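Local atomic coordinates of uncharacterized protein VP1736 (Vibrio parahaemolyticus, PDB entry 3LXQ), a protein that is of unknown function but belongs to the sulfatase family of the alkaline phosphatase clan, with an alpha/beta fold built round a central mixed sheet. Residues Gln125-Gly130 with His320-Ala325; Leu92-Gly97 with Ile303-Ala308; Asn342-Pro347 with Asp375-Met380; Gly136-Thr141 with Ser149-Lys154; Asp338-Asn343 with Gly387-Asp392. All coordinates share one frame; numbering follows the deposited sequence.

How the contacts relate
Contacts 1 and 2 lie side by side in the mixed sheet, centres about 8 Å apart: strand 298-304 pairs with 87-93 in contact 2 and neighbours strand 322-328, which meets 121-127 in contact 1. Contact 4, on helix 133-141, is nested inside the chain loops that both close, its centre about 14 Å from that of contact 2. Contacts 3 and 5 come later in the chain, share Asn-342 and Asn-343, and have centres about 7 Å apart; they join the region of strand 341-342, also in the mixed sheet, to strands 377-382 and 385-390 of the antiparallel sheet. These two thus tie the sulfatase-like core, which holds contacts 1, 2 and 4, to the C-terminal sheet.

Contact 1. Residues Gln125-Gly130 with His320-Ala325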
# COMPACT_ATOMS: atom_id res chain seq x y z
N GLN A 125 10.36 1.77 -8.39
CA GLN A 125 9.79 3.12 -8.40
C GLN A 125 8.37 3.16 -7.81
O GLN A 125 7.49 3.79 -8.38
CB GLN A 125 9.77 3.70 -9.83
CG GLN A 125 11.15 4.09 -10.34
CD GLN A 125 11.80 5.19 -9.51
OE1 GLN A 125 13.00 5.16 -9.26
NE2 GLN A 125 11.00 6.16 -9.09
N MSE A 126 8.21 2.49 -6.67
CA MSE A 126 6.97 2.44 -5.91
C MSE A 126 6.87 3.57 -4.89
O MSE A 126 7.81 3.82 -4.14
CB MSE A 126 6.87 1.10 -5.17
CG MSE A 126 5.58 0.91 -4.39
SE MSE A 126 3.96 0.90 -5.49
CE MSE A 126 4.49 -0.47 -6.77
N TYR A 127 5.73 4.25 -4.87
CA TYR A 127 5.50 5.34 -3.93
C TYR A 127 4.23 5.18 -3.12
O TYR A 127 3.17 4.82 -3.64
CB TYR A 127 5.52 6.69 -4.64
CG TYR A 127 6.86 6.98 -5.24
CD1 TYR A 127 7.21 6.47 -6.49
CD2 TYR A 127 7.81 7.73 -4.55
CE1 TYR A 127 8.46 6.69 -7.05
CE2 TYR A 127 9.06 7.98 -5.10
CZ TYR A 127 9.38 7.46 -6.36
OH TYR A 127 10.62 7.67 -6.90
N ALA A 128 4.35 5.45 -1.82
CA ALA A 128 3.18 5.53 -0.96
C ALA A 128 2.42 6.80 -1.33
O ALA A 128 3.02 7.76 -1.81
CB ALA A 128 3.60 5.56 0.52
N THR A 129 1.10 6.76 -1.19
CA THR A 129 0.26 7.95 -1.38
C THR A 129 0.27 8.85 -0.14
O THR A 129 -0.11 10.03 -0.22
CB THR A 129 -1.19 7.56 -1.66
OG1 THR A 129 -1.67 6.78 -0.56
CG2 THR A 129 -1.32 6.74 -2.96
N GLY A 130 0.71 8.30 0.99
CA GLY A 130 0.76 9.07 2.24
C GLY A 130 1.98 8.87 3.13
O GLY A 130 2.98 8.25 2.73
N HIS A 320 10.87 10.54 0.35
CA HIS A 320 10.24 10.02 1.55
C HIS A 320 8.85 9.42 1.36
O HIS A 320 8.16 9.15 2.33
CB HIS A 320 10.25 11.07 2.65
CG HIS A 320 11.62 11.38 3.14
ND1 HIS A 320 12.28 10.58 4.05
CD2 HIS A 320 12.48 12.39 2.84
CE1 HIS A 320 13.48 11.09 4.30
NE2 HIS A 320 13.61 12.20 3.58
N PHE A 321 8.46 9.22 0.11
CA PHE A 321 7.30 8.40 -0.21
C PHE A 321 7.76 7.12 -0.90
O PHE A 321 6.96 6.20 -1.17
CB PHE A 321 6.32 9.19 -1.09
CG PHE A 321 5.63 10.31 -0.36
CD1 PHE A 321 6.26 11.54 -0.17
CD2 PHE A 321 4.35 10.13 0.16
CE1 PHE A 321 5.64 12.57 0.52
CE2 PHE A 321 3.72 11.16 0.84
CZ PHE A 321 4.36 12.39 1.02
N HIS A 322 9.06 7.06 -1.17
CA HIS A 322 9.66 5.94 -1.88
C HIS A 322 9.76 4.72 -0.98
O HIS A 322 10.28 4.78 0.13
CB HIS A 322 11.00 6.36 -2.49
CG HIS A 322 11.59 5.37 -3.44
ND1 HIS A 322 12.95 5.25 -3.65
CD2 HIS A 322 11.01 4.44 -4.25
CE1 HIS A 322 13.18 4.31 -4.54
NE2 HIS A 322 12.02 3.80 -4.91
N ILE A 323 9.22 3.60 -1.45
CA ILE A 323 9.02 2.43 -0.62
C ILE A 323 9.34 1.17 -1.42
O ILE A 323 9.25 1.18 -2.65
CB ILE A 323 7.56 2.35 -0.04
CG1 ILE A 323 6.50 2.52 -1.14
CG2 ILE A 323 7.34 3.44 0.99
CD1 ILE A 323 5.11 1.96 -0.75
N PRO A 324 9.73 0.10 -0.73
CA PRO A 324 9.87 -1.19 -1.41
C PRO A 324 8.52 -1.81 -1.69
O PRO A 324 7.55 -1.54 -0.99
CB PRO A 324 10.62 -2.04 -0.38
CG PRO A 324 10.21 -1.47 0.94
CD PRO A 324 10.08 0.01 0.70
N ALA A 325 8.45 -2.62 -2.74
CA ALA A 325 7.27 -3.43 -3.00
C ALA A 325 7.77 -4.65 -3.71
O ALA A 325 8.56 -4.55 -4.64
CB ALA A 325 6.25 -2.68 -3.85
O HOH W 1 10.41 1.36 -5.10
O HOH W 2 5.90 7.92 2.93
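The ends of strands 121-127 and 322-328 meet antiparallel but splayed, their end-to-end directions 123° apart, in the central mixed sheet of this sulfatase-like alpha/beta fold, with Tyr-127 and His-322 as a non-hydrogen-bonded pair whose CA atoms are 4.7 Å apart. On one side of that pair Ala-128 N donates to Phe-321 O at 2.8 Å, in the plane of the carbonyl; on the other Ile-323 N reaches Met-126 O at 3.0 Å from above its carbonyl plane.

Tyr-127 and His-322 project from the same sheet face. Their planes are only 26° apart, but the rings are slid past each other, with centroids 5.1 Å apart, so that His-322 CD2 sits over the rim of the tyrosine. The imidazole is held by NE2, hydrogen-bonded to Thr-124 O; Met-126 O lies at the ring edge beside CD2. Met-126, a selenomethionine, leaves with CG anti to its backbone N and lays CG 3.7 Å from Ala-325 CB, crossing Ile-323 obliquely. Phe-321 turns its ring toward residues 125-130 beyond the pairing. Its CD2 comes 3.4 Å from Ala-128 O, a buried carbonyl oxygen without a hydrogen-bonding partner in the model. Past the ring, one water closes the end of the contact, donating to Gly-130 O at 2.9 Å and to His-320 O at 2.6 Å.

Contact 2. Residues Leu92-Gly97 with Ile303-Ala308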
# COMPACT_ATOMS: atom_id res chain seq x y z
N LEU A 92 2.28 -6.05 5.22
CA LEU A 92 2.46 -4.60 5.29
C LEU A 92 3.56 -4.24 6.29
O LEU A 92 3.55 -4.68 7.45
CB LEU A 92 1.12 -3.89 5.60
CG LEU A 92 1.07 -2.35 5.57
CD1 LEU A 92 1.41 -1.78 4.22
CD2 LEU A 92 -0.30 -1.83 6.01
N GLN A 93 4.51 -3.45 5.83
CA GLN A 93 5.73 -3.21 6.58
C GLN A 93 5.70 -1.81 7.17
O GLN A 93 5.84 -0.81 6.45
CB GLN A 93 6.96 -3.40 5.70
CG GLN A 93 7.01 -4.73 4.99
CD GLN A 93 7.16 -5.89 5.96
OE1 GLN A 93 7.97 -5.84 6.87
NE2 GLN A 93 6.36 -6.94 5.77
N GLU A 94 5.48 -1.75 8.49
CA GLU A 94 5.48 -0.49 9.22
C GLU A 94 6.74 0.33 8.98
O GLU A 94 7.85 -0.11 9.30
CB GLU A 94 5.32 -0.73 10.73
CG GLU A 94 5.48 0.54 11.60
CD GLU A 94 4.46 1.60 11.24
OE1 GLU A 94 4.85 2.76 10.96
OE2 GLU A 94 3.26 1.27 11.22
N SER A 95 6.55 1.53 8.43
CA SER A 95 7.61 2.53 8.25
C SER A 95 8.83 2.08 7.45
O SER A 95 9.89 2.71 7.52
CB SER A 95 8.05 3.10 9.61
OG SER A 95 6.98 3.81 10.20
N LEU A 96 8.68 1.03 6.64
CA LEU A 96 9.80 0.51 5.86
C LEU A 96 10.05 1.35 4.60
O LEU A 96 9.70 0.96 3.50
CB LEU A 96 9.58 -0.97 5.52
CG LEU A 96 10.78 -1.74 4.96
CD1 LEU A 96 11.87 -1.86 5.98
CD2 LEU A 96 10.39 -3.13 4.45
N GLY A 97 10.67 2.51 4.77
CA GLY A 97 11.03 3.35 3.64
C GLY A 97 12.20 2.77 2.86
O GLY A 97 12.96 1.95 3.39
N ILE A 303 5.23 -4.93 1.19
CA ILE A 303 5.11 -3.51 0.87
C ILE A 303 5.02 -2.67 2.15
O ILE A 303 4.39 -3.09 3.12
CB ILE A 303 3.92 -3.24 -0.12
CG1 ILE A 303 4.04 -1.84 -0.75
CG2 ILE A 303 2.56 -3.47 0.55
CD1 ILE A 303 3.08 -1.57 -1.90
N ALA A 304 5.66 -1.51 2.16
CA ALA A 304 5.56 -0.61 3.31
C ALA A 304 4.22 0.14 3.32
O ALA A 304 3.50 0.20 2.29
CB ALA A 304 6.72 0.38 3.35
N ASP A 305 3.86 0.67 4.48
CA ASP A 305 2.69 1.55 4.58
C ASP A 305 3.08 3.00 4.28
O ASP A 305 2.24 3.79 3.86
CB ASP A 305 2.00 1.41 5.95
CG ASP A 305 2.93 1.72 7.12
OD1 ASP A 305 4.16 1.85 6.94
OD2 ASP A 305 2.40 1.86 8.24
N HIS A 306 4.36 3.31 4.48
CA HIS A 306 4.95 4.64 4.22
C HIS A 306 6.43 4.60 4.65
O HIS A 306 6.88 3.65 5.28
CB HIS A 306 4.23 5.74 5.02
CG HIS A 306 4.10 5.43 6.48
ND1 HIS A 306 5.08 5.74 7.40
CD2 HIS A 306 3.12 4.81 7.17
CE1 HIS A 306 4.69 5.34 8.60
NE2 HIS A 306 3.50 4.78 8.49
N ASP A 307 7.18 5.64 4.31
CA ASP A 307 8.55 5.80 4.80
C ASP A 307 8.47 6.30 6.24
O ASP A 307 7.43 6.83 6.66
CB ASP A 307 9.29 6.81 3.92
CG ASP A 307 10.78 6.93 4.24
OD1 ASP A 307 11.36 6.10 4.98
OD2 ASP A 307 11.38 7.89 3.72
N ALA A 308 9.55 6.14 7.00
CA ALA A 308 9.66 6.81 8.28
C ALA A 308 9.39 8.30 8.07
O ALA A 308 9.97 8.92 7.18
CB ALA A 308 11.04 6.59 8.89
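Glu-94 sets CG anti to its backbone N (chi1 173°) and then bends at chi2, while Asp-305 and His-306 both hold CG in the crowded position between backbone N and carbonyl carbon (chi1 58° and 51°). These torsions bring the three polar ends together. Glu-94 OE2 lies 3.2 Å from Asp-305 OD2, the two carboxylates nearly perpendicular. Such a close approach of buried acids would probably raise the proton affinity of one of them, although Ser-133 OG hydrogen-bonds to both oxygens and to His-306 NE2 as well. The other oxygens are held separately: Ser-95 N donates to the syn lone pair of Asp-305 OD1 at 2.8 Å, and Ser-95 OG gives a very short 2.5 Å bond to the anti lone pair of Glu-94 OE1. His-306 has its rotation fixed by ND1, which donates almost in the ring plane to Asp-307 O at 2.7 Å.

All this sits where parallel strands 87-93 and 298-304 end. In the alkaline phosphatase clan, acidic residues and histidines at such strand ends line the metal site, and the cluster here is consistent with that place in the fold. The strands pair through Gln-93 N to Ile-303 O, 2.7 Å, and a longer bond of 3.2 Å from Asp-305 N to Gln-93 O, after which a type II turn carries Gln-93 to Leu-96. Leu-92 crosses Asp-305 at about a right angle, Leu-92 CD1 3.7 Å from Asp-305 CB. At the far end Gly-97 CA lies 3.1 Å from Asp-307 OD1, which accepts a hydrogen bond from Gln-99 NE2.

Contact 3. Residues Asn342-Pro347 with Asp375-Met380; sequences NNIDMP and DERAMM
Asn-342, the last residue of strand 341-342, meets the backbone of Met-379 with its amide. Asn-342 OD1 takes Met-379 N on a lone pair at 2.6 Å, and ND2 donates to a lone pair of Met-379 O at 3.0 Å, tilted out of the amide plane. Three hydrogen bonds fix the amide, the third from ND2 to Tyr-127 O. OD1 in addition lies over a face of the Arg-377 guanidinium.

Ile-344, in the 3-10 segment that follows, crosses the selenomethionine Met-379 at about a right angle, CD1 4.1 Å from CE, and crosses Arg-377 in the same way.

Asp-345 carries the charged part. Arg-377, with CG in the crowded position (chi1 68°) and a bend at chi2, comes at it tip to tip with the two planes 3° apart. Arg-377 NH2 bonds to Asp-345 OD1 at 2.9 Å and NH1 to Asp-345 OD2 at 3.0 Å, each on a syn lone pair, an end-on bidentate salt bridge. Asp-345 OD2 takes a second donor, Asn-342 N at 2.8 Å, from above the carboxylate plane, while OD1 also accepts Arg-365 N. The buried acid, gripped by several donors, is probably ionised.

The chain goes on into helix 346-353, so the contact fastens the turn between strand and helix to strand 377-382 of the antiparallel sheet: a junction of central and C-terminal sheets, consistent with the two-sheet build of sulfatase-like proteins.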
# COMPACT_ATOMS: atom_id res chain seq x y z
N ASN A 342 2.03 3.65 -7.54
CA ASN A 342 1.60 3.93 -6.18
C ASN A 342 1.17 2.63 -5.54
O ASN A 342 0.83 1.69 -6.24
CB ASN A 342 0.38 4.85 -6.18
CG ASN A 342 0.73 6.32 -6.06
OD1 ASN A 342 0.12 7.16 -6.73
ND2 ASN A 342 1.65 6.66 -5.16
N ASN A 343 1.16 2.60 -4.22
CA ASN A 343 0.57 1.46 -3.51
C ASN A 343 -0.93 1.24 -3.79
O ASN A 343 -1.42 0.12 -3.66
CB ASN A 343 0.87 1.50 -2.00
CG ASN A 343 0.55 2.83 -1.34
OD1 ASN A 343 0.10 3.79 -1.98
ND2 ASN A 343 0.78 2.89 -0.03
N ILE A 344 -1.65 2.29 -4.20
CA ILE A 344 -3.04 2.12 -4.66
C ILE A 344 -3.17 1.32 -5.98
O ILE A 344 -4.27 0.88 -6.34
CB ILE A 344 -3.82 3.46 -4.78
CG1 ILE A 344 -3.20 4.35 -5.85
CG2 ILE A 344 -3.90 4.19 -3.44
CD1 ILE A 344 -4.13 5.40 -6.37
N ASP A 345 -2.06 1.11 -6.69
CA ASP A 345 -2.04 0.23 -7.87
C ASP A 345 -1.91 -1.24 -7.47
O ASP A 345 -2.13 -2.14 -8.29
CB ASP A 345 -0.89 0.59 -8.83
CG ASP A 345 -0.94 2.05 -9.28
OD1 ASP A 345 -2.04 2.56 -9.49
OD2 ASP A 345 0.14 2.67 -9.43
N MSE A 346 -1.56 -1.48 -6.22
CA MSE A 346 -1.35 -2.84 -5.79
C MSE A 346 -2.65 -3.67 -5.72
O MSE A 346 -2.67 -4.77 -6.25
CB MSE A 346 -0.52 -2.91 -4.51
CG MSE A 346 0.90 -2.41 -4.70
SE MSE A 346 1.97 -3.53 -5.92
CE MSE A 346 1.62 -2.60 -7.63
N PRO A 347 -3.73 -3.11 -5.14
CA PRO A 347 -4.91 -4.00 -5.10
C PRO A 347 -5.43 -4.44 -6.48
O PRO A 347 -5.73 -5.61 -6.61
CB PRO A 347 -5.97 -3.20 -4.35
CG PRO A 347 -5.29 -2.01 -3.79
CD PRO A 347 -3.89 -1.92 -4.29
N ASP A 375 2.20 7.26 -19.05
CA ASP A 375 1.19 6.97 -18.03
C ASP A 375 1.75 6.61 -16.64
O ASP A 375 1.01 6.58 -15.65
CB ASP A 375 0.21 5.92 -18.54
CG ASP A 375 -0.61 6.43 -19.72
OD1 ASP A 375 -1.05 7.61 -19.68
OD2 ASP A 375 -0.81 5.66 -20.68
N GLU A 376 3.06 6.35 -16.56
CA GLU A 376 3.70 6.13 -15.27
C GLU A 376 3.47 7.35 -14.40
O GLU A 376 3.60 8.47 -14.88
CB GLU A 376 5.20 5.91 -15.44
CG GLU A 376 5.52 4.65 -16.21
CD GLU A 376 7.00 4.34 -16.23
OE1 GLU A 376 7.77 4.94 -15.44
OE2 GLU A 376 7.38 3.48 -17.06
N ARG A 377 3.11 7.13 -13.13
CA ARG A 377 2.81 8.23 -12.21
C ARG A 377 2.76 7.78 -10.76
O ARG A 377 2.53 6.59 -10.46
CB ARG A 377 1.50 8.95 -12.58
CG ARG A 377 0.21 8.12 -12.37
CD ARG A 377 -0.37 8.28 -10.95
NE ARG A 377 -1.50 7.36 -10.73
CZ ARG A 377 -1.39 6.09 -10.32
NH1 ARG A 377 -0.20 5.57 -10.04
NH2 ARG A 377 -2.50 5.35 -10.18
N ALA A 378 2.95 8.75 -9.87
CA ALA A 378 2.76 8.57 -8.44
C ALA A 378 2.10 9.81 -7.85
O ALA A 378 2.58 10.96 -8.05
CB ALA A 378 4.12 8.31 -7.73
N MSE A 379 1.01 9.58 -7.14
CA MSE A 379 0.39 10.63 -6.34
C MSE A 379 0.93 10.53 -4.93
O MSE A 379 1.00 9.45 -4.37
CB MSE A 379 -1.13 10.45 -6.29
CG MSE A 379 -1.76 10.14 -7.63
SE MSE A 379 -3.69 10.20 -7.34
CE MSE A 379 -4.24 8.82 -8.65
N MSE A 380 1.29 11.67 -4.34
CA MSE A 380 1.68 11.65 -2.94
C MSE A 380 1.22 12.88 -2.15
O MSE A 380 1.26 14.02 -2.64
CB MSE A 380 3.16 11.27 -2.74
CG MSE A 380 4.15 12.11 -3.48
SE MSE A 380 5.69 11.10 -4.18
CE MSE A 380 5.50 11.84 -5.97

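Contact 4. Residues Gly136-Thr141 with Ser149-Lys154; sequences GIEAVT and SRAVVK
Between residues 136-141 and 149-154, a helix of the sulfatase-like alpha/beta core and the loop after it, there is one hydrogen bond: Val-152 N donates to Glu-138 OE2 at 3.1 Å, nearly straight at 164°, but meeting the oxygen from above the carboxylate plane. Glu-138 can span the distance because CG stands anti to its backbone N (chi1 166°) and the chain stays extended beyond it. The other oxygen, OE1, forms a salt bridge with Arg-135 NE one turn back in the helix, and Arg-135 NH2 holds Ser-149 O.

Bonds inside each segment shape the two partners. A type I turn runs from Ala-151 to Lys-154, closed by Lys-154 N to Ala-151 O at 3.0 Å; Arg-150 NH2 also bonds Lys-154 O at 3.2 Å, close to the guanidinium plane. In the helix, Thr-141 OG1 bonds back to Ile-137 O at 2.7 Å.

Among the apolar contacts, Ala-151 CB rests against the carboxylate, 3.7 Å from OE1 and the same from OE2 of Glu-138. Further along, Ile-137 CG2 and Val-153 CG2 meet at 4.2 Å, Ile-137 also touches Phe-246 of strand 241-246, and Phe-192 of helix 189-195 touches both valines.

A buried carboxylate lying against the methyls of Ala-151 and Val-152, but held by Arg-135 and a loop amide, is probably ionised and ties the loop to its own helix.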
# COMPACT_ATOMS: atom_id res chain seq x y z
N GLY A 136 -1.55 4.03 4.37
CA GLY A 136 -1.02 2.81 3.74
C GLY A 136 -1.99 1.65 3.76
O GLY A 136 -2.06 0.85 2.81
N ILE A 137 -2.76 1.53 4.85
CA ILE A 137 -3.86 0.55 4.92
C ILE A 137 -4.95 0.91 3.92
O ILE A 137 -5.47 0.05 3.20
CB ILE A 137 -4.43 0.45 6.37
CG1 ILE A 137 -3.32 -0.01 7.33
CG2 ILE A 137 -5.66 -0.48 6.42
CD1 ILE A 137 -3.63 0.23 8.81
N GLU A 138 -5.32 2.19 3.88
CA GLU A 138 -6.26 2.72 2.86
C GLU A 138 -5.87 2.27 1.45
O GLU A 138 -6.68 1.70 0.72
CB GLU A 138 -6.27 4.24 2.95
CG GLU A 138 -6.92 4.99 1.79
CD GLU A 138 -6.92 6.49 2.07
OE1 GLU A 138 -5.82 7.09 2.03
OE2 GLU A 138 -8.00 7.07 2.35
N ALA A 139 -4.60 2.52 1.10
CA ALA A 139 -4.11 2.25 -0.24
C ALA A 139 -4.15 0.79 -0.63
O ALA A 139 -4.47 0.48 -1.77
CB ALA A 139 -2.70 2.77 -0.41
N VAL A 140 -3.80 -0.11 0.29
CA VAL A 140 -3.71 -1.53 -0.11
C VAL A 140 -4.99 -2.31 0.14
O VAL A 140 -5.16 -3.42 -0.38
CB VAL A 140 -2.51 -2.27 0.55
CG1 VAL A 140 -1.21 -1.55 0.19
CG2 VAL A 140 -2.68 -2.38 2.08
N THR A 141 -5.92 -1.74 0.89
CA THR A 141 -7.19 -2.47 1.10
C THR A 141 -8.33 -1.91 0.26
O THR A 141 -9.30 -2.62 -0.02
CB THR A 141 -7.63 -2.50 2.58
OG1 THR A 141 -7.86 -1.17 3.04
CG2 THR A 141 -6.58 -3.17 3.43
N SER A 149 -7.38 15.38 4.00
CA SER A 149 -7.99 14.85 5.21
C SER A 149 -7.31 13.56 5.62
O SER A 149 -6.38 13.08 4.94
CB SER A 149 -9.48 14.57 4.99
OG SER A 149 -10.20 15.77 4.86
N ARG A 150 -7.79 12.99 6.72
CA ARG A 150 -7.29 11.71 7.19
C ARG A 150 -7.74 10.61 6.24
O ARG A 150 -8.77 10.73 5.58
CB ARG A 150 -7.78 11.44 8.62
CG ARG A 150 -7.50 12.58 9.59
CD ARG A 150 -8.00 12.32 11.02
NE ARG A 150 -9.39 11.86 11.09
CZ ARG A 150 -10.47 12.65 11.13
NH1 ARG A 150 -10.35 13.97 11.08
NH2 ARG A 150 -11.69 12.11 11.21
N ALA A 151 -6.96 9.53 6.15
CA ALA A 151 -7.42 8.32 5.46
C ALA A 151 -8.81 7.87 5.93
O ALA A 151 -9.20 8.11 7.08
CB ALA A 151 -6.42 7.22 5.67
N VAL A 152 -9.54 7.19 5.05
CA VAL A 152 -10.91 6.75 5.31
C VAL A 152 -11.02 5.72 6.43
O VAL A 152 -12.13 5.41 6.88
CB VAL A 152 -11.62 6.17 4.03
CG1 VAL A 152 -11.51 7.12 2.85
CG2 VAL A 152 -11.09 4.78 3.70
N VAL A 153 -9.89 5.19 6.89
CA VAL A 153 -9.90 4.29 8.06
C VAL A 153 -10.46 5.05 9.27
O VAL A 153 -11.07 4.45 10.16
CB VAL A 153 -8.49 3.75 8.40
CG1 VAL A 153 -8.53 2.81 9.61
CG2 VAL A 153 -7.88 3.05 7.18
N LYS A 154 -10.26 6.36 9.27
CA LYS A 154 -10.66 7.22 10.38
C LYS A 154 -11.83 8.16 10.06
O LYS A 154 -12.20 8.99 10.90
CB LYS A 154 -9.46 8.04 10.89
CG LYS A 154 -8.42 7.20 11.60
CD LYS A 154 -7.26 8.03 12.11
CE LYS A 154 -6.45 7.21 13.09
NZ LYS A 154 -5.20 7.91 13.49

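Contact 5. Residues Asp338-Asn343 with Gly387-Asp392; sequences DRIANN and GYLTRD
Side chains, rather than backbone pairing, join the chain entering strand 341-342 of the mixed sheet to the end of strand 385-390; the nearest CA atoms are those of Ile-340 and Thr-390 at 7.3 Å. Ile-340 makes most of the contact. With CG1 anti to the carbonyl carbon, it lays the CG1-CD1 arm along Arg-391, which has bent at chi2 (-69°) and then runs straight. Ile-340 CD1 lies 3.6 Å from Arg-391 CD and 3.5 Å from Arg-391 NE, while Ile-340 CG1 sits over one face of the guanidinium. The other branch, Ile-340 CG2, faces Leu-389 CD2 at 4.2 Å, the two side chains crossing at about a right angle.

Strands 377-382 and 385-390 are antiparallel neighbours, successive in the chain, in the C-terminal sheet of this sulfatase-like fold. Glu-376, just ahead of the first of them, supplies the second shell: its OE1 forms a salt bridge with Arg-391 NE and also accepts Ile-340 N. One carboxylate oxygen thus holds both the arginine and the backbone of Ile-340.

At the edge of the guanidinium, near its plane, Asp-338 O is 2.5 Å from Arg-391 NH1. The Asp-338 carboxylate turns elsewhere, OD1 bonding to Thr-124 OG1. Thr-390 OG1 accepts Asp-392 N in an ST turn, at 3.2 Å and 160°, and has a further hydrogen bond with Asn-393 OD1.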
# COMPACT_ATOMS: atom_id res chain seq x y z
N ASP A 338 10.68 -0.99 -13.24
CA ASP A 338 11.03 0.39 -12.94
C ASP A 338 9.87 1.37 -13.22
O ASP A 338 10.07 2.59 -13.19
CB ASP A 338 12.30 0.80 -13.73
CG ASP A 338 13.49 -0.15 -13.49
OD1 ASP A 338 13.74 -0.54 -12.32
OD2 ASP A 338 14.19 -0.50 -14.46
N ARG A 339 8.66 0.86 -13.47
CA ARG A 339 7.52 1.74 -13.80
C ARG A 339 7.03 2.50 -12.57
O ARG A 339 6.78 1.88 -11.54
CB ARG A 339 6.37 0.96 -14.46
CG ARG A 339 6.68 0.36 -15.85
CD ARG A 339 5.51 -0.50 -16.39
NE ARG A 339 5.15 -1.60 -15.49
CZ ARG A 339 4.13 -2.44 -15.67
NH1 ARG A 339 3.31 -2.33 -16.72
NH2 ARG A 339 3.91 -3.40 -14.78
N ILE A 340 6.93 3.82 -12.67
CA ILE A 340 6.45 4.62 -11.53
C ILE A 340 5.03 4.16 -11.18
O ILE A 340 4.16 4.10 -12.06
CB ILE A 340 6.45 6.15 -11.78
CG1 ILE A 340 7.80 6.62 -12.33
CG2 ILE A 340 6.16 6.91 -10.47
CD1 ILE A 340 7.75 7.99 -12.92
N ALA A 341 4.81 3.86 -9.91
CA ALA A 341 3.53 3.37 -9.43
C ALA A 341 3.27 3.82 -7.99
O ALA A 341 4.17 4.34 -7.33
CB ALA A 341 3.48 1.84 -9.53
N ASN A 342 2.03 3.65 -7.54
CA ASN A 342 1.60 3.93 -6.18
C ASN A 342 1.17 2.63 -5.54
O ASN A 342 0.83 1.69 -6.24
CB ASN A 342 0.38 4.85 -6.18
CG ASN A 342 0.73 6.32 -6.06
OD1 ASN A 342 0.12 7.16 -6.73
ND2 ASN A 342 1.65 6.66 -5.16
N ASN A 343 1.16 2.60 -4.22
CA ASN A 343 0.57 1.46 -3.51
C ASN A 343 -0.93 1.24 -3.79
O ASN A 343 -1.42 0.12 -3.66
CB ASN A 343 0.87 1.50 -2.00
CG ASN A 343 0.55 2.83 -1.34
OD1 ASN A 343 0.10 3.79 -1.98
ND2 ASN A 343 0.78 2.89 -0.03
N GLY A 387 1.26 15.99 -4.39
CA GLY A 387 2.22 15.89 -5.47
C GLY A 387 1.85 14.85 -6.51
O GLY A 387 1.34 13.78 -6.18
N TYR A 388 2.09 15.19 -7.77
CA TYR A 388 1.86 14.29 -8.89
C TYR A 388 3.16 14.14 -9.68
O TYR A 388 3.62 15.08 -10.36
CB TYR A 388 0.72 14.80 -9.78
CG TYR A 388 0.06 13.73 -10.66
CD1 TYR A 388 -1.01 12.97 -10.18
CD2 TYR A 388 0.50 13.50 -11.96
CE1 TYR A 388 -1.63 11.99 -10.99
CE2 TYR A 388 -0.09 12.55 -12.77
CZ TYR A 388 -1.15 11.80 -12.28
OH TYR A 388 -1.72 10.86 -13.09
N LEU A 389 3.78 12.98 -9.52
CA LEU A 389 5.04 12.64 -10.16
C LEU A 389 4.79 11.80 -11.42
O LEU A 389 4.07 10.80 -11.39
CB LEU A 389 5.94 11.87 -9.18
CG LEU A 389 7.33 11.42 -9.69
CD1 LEU A 389 8.32 12.60 -9.84
CD2 LEU A 389 7.93 10.32 -8.81
N THR A 390 5.37 12.26 -12.53
CA THR A 390 5.43 11.48 -13.77
C THR A 390 6.87 11.44 -14.27
O THR A 390 7.75 12.06 -13.68
CB THR A 390 4.51 12.08 -14.88
OG1 THR A 390 5.19 13.17 -15.50
CG2 THR A 390 3.18 12.56 -14.32
N ARG A 391 7.13 10.73 -15.37
CA ARG A 391 8.50 10.61 -15.87
C ARG A 391 9.05 11.94 -16.38
O ARG A 391 10.27 12.10 -16.51
CB ARG A 391 8.56 9.55 -16.97
CG ARG A 391 8.63 8.13 -16.45
CD ARG A 391 9.96 7.84 -15.77
NE ARG A 391 9.99 6.49 -15.20
CZ ARG A 391 11.03 5.97 -14.55
NH1 ARG A 391 10.96 4.73 -14.08
NH2 ARG A 391 12.14 6.68 -14.36
N ASP A 392 8.16 12.89 -16.64
CA ASP A 392 8.50 14.13 -17.33
C ASP A 392 8.42 15.38 -16.46
O ASP A 392 9.07 16.39 -16.74
CB ASP A 392 7.61 14.29 -18.56
CG ASP A 392 7.79 13.16 -19.53
OD1 ASP A 392 8.83 13.13 -20.23
OD2 ASP A 392 6.91 12.28 -19.58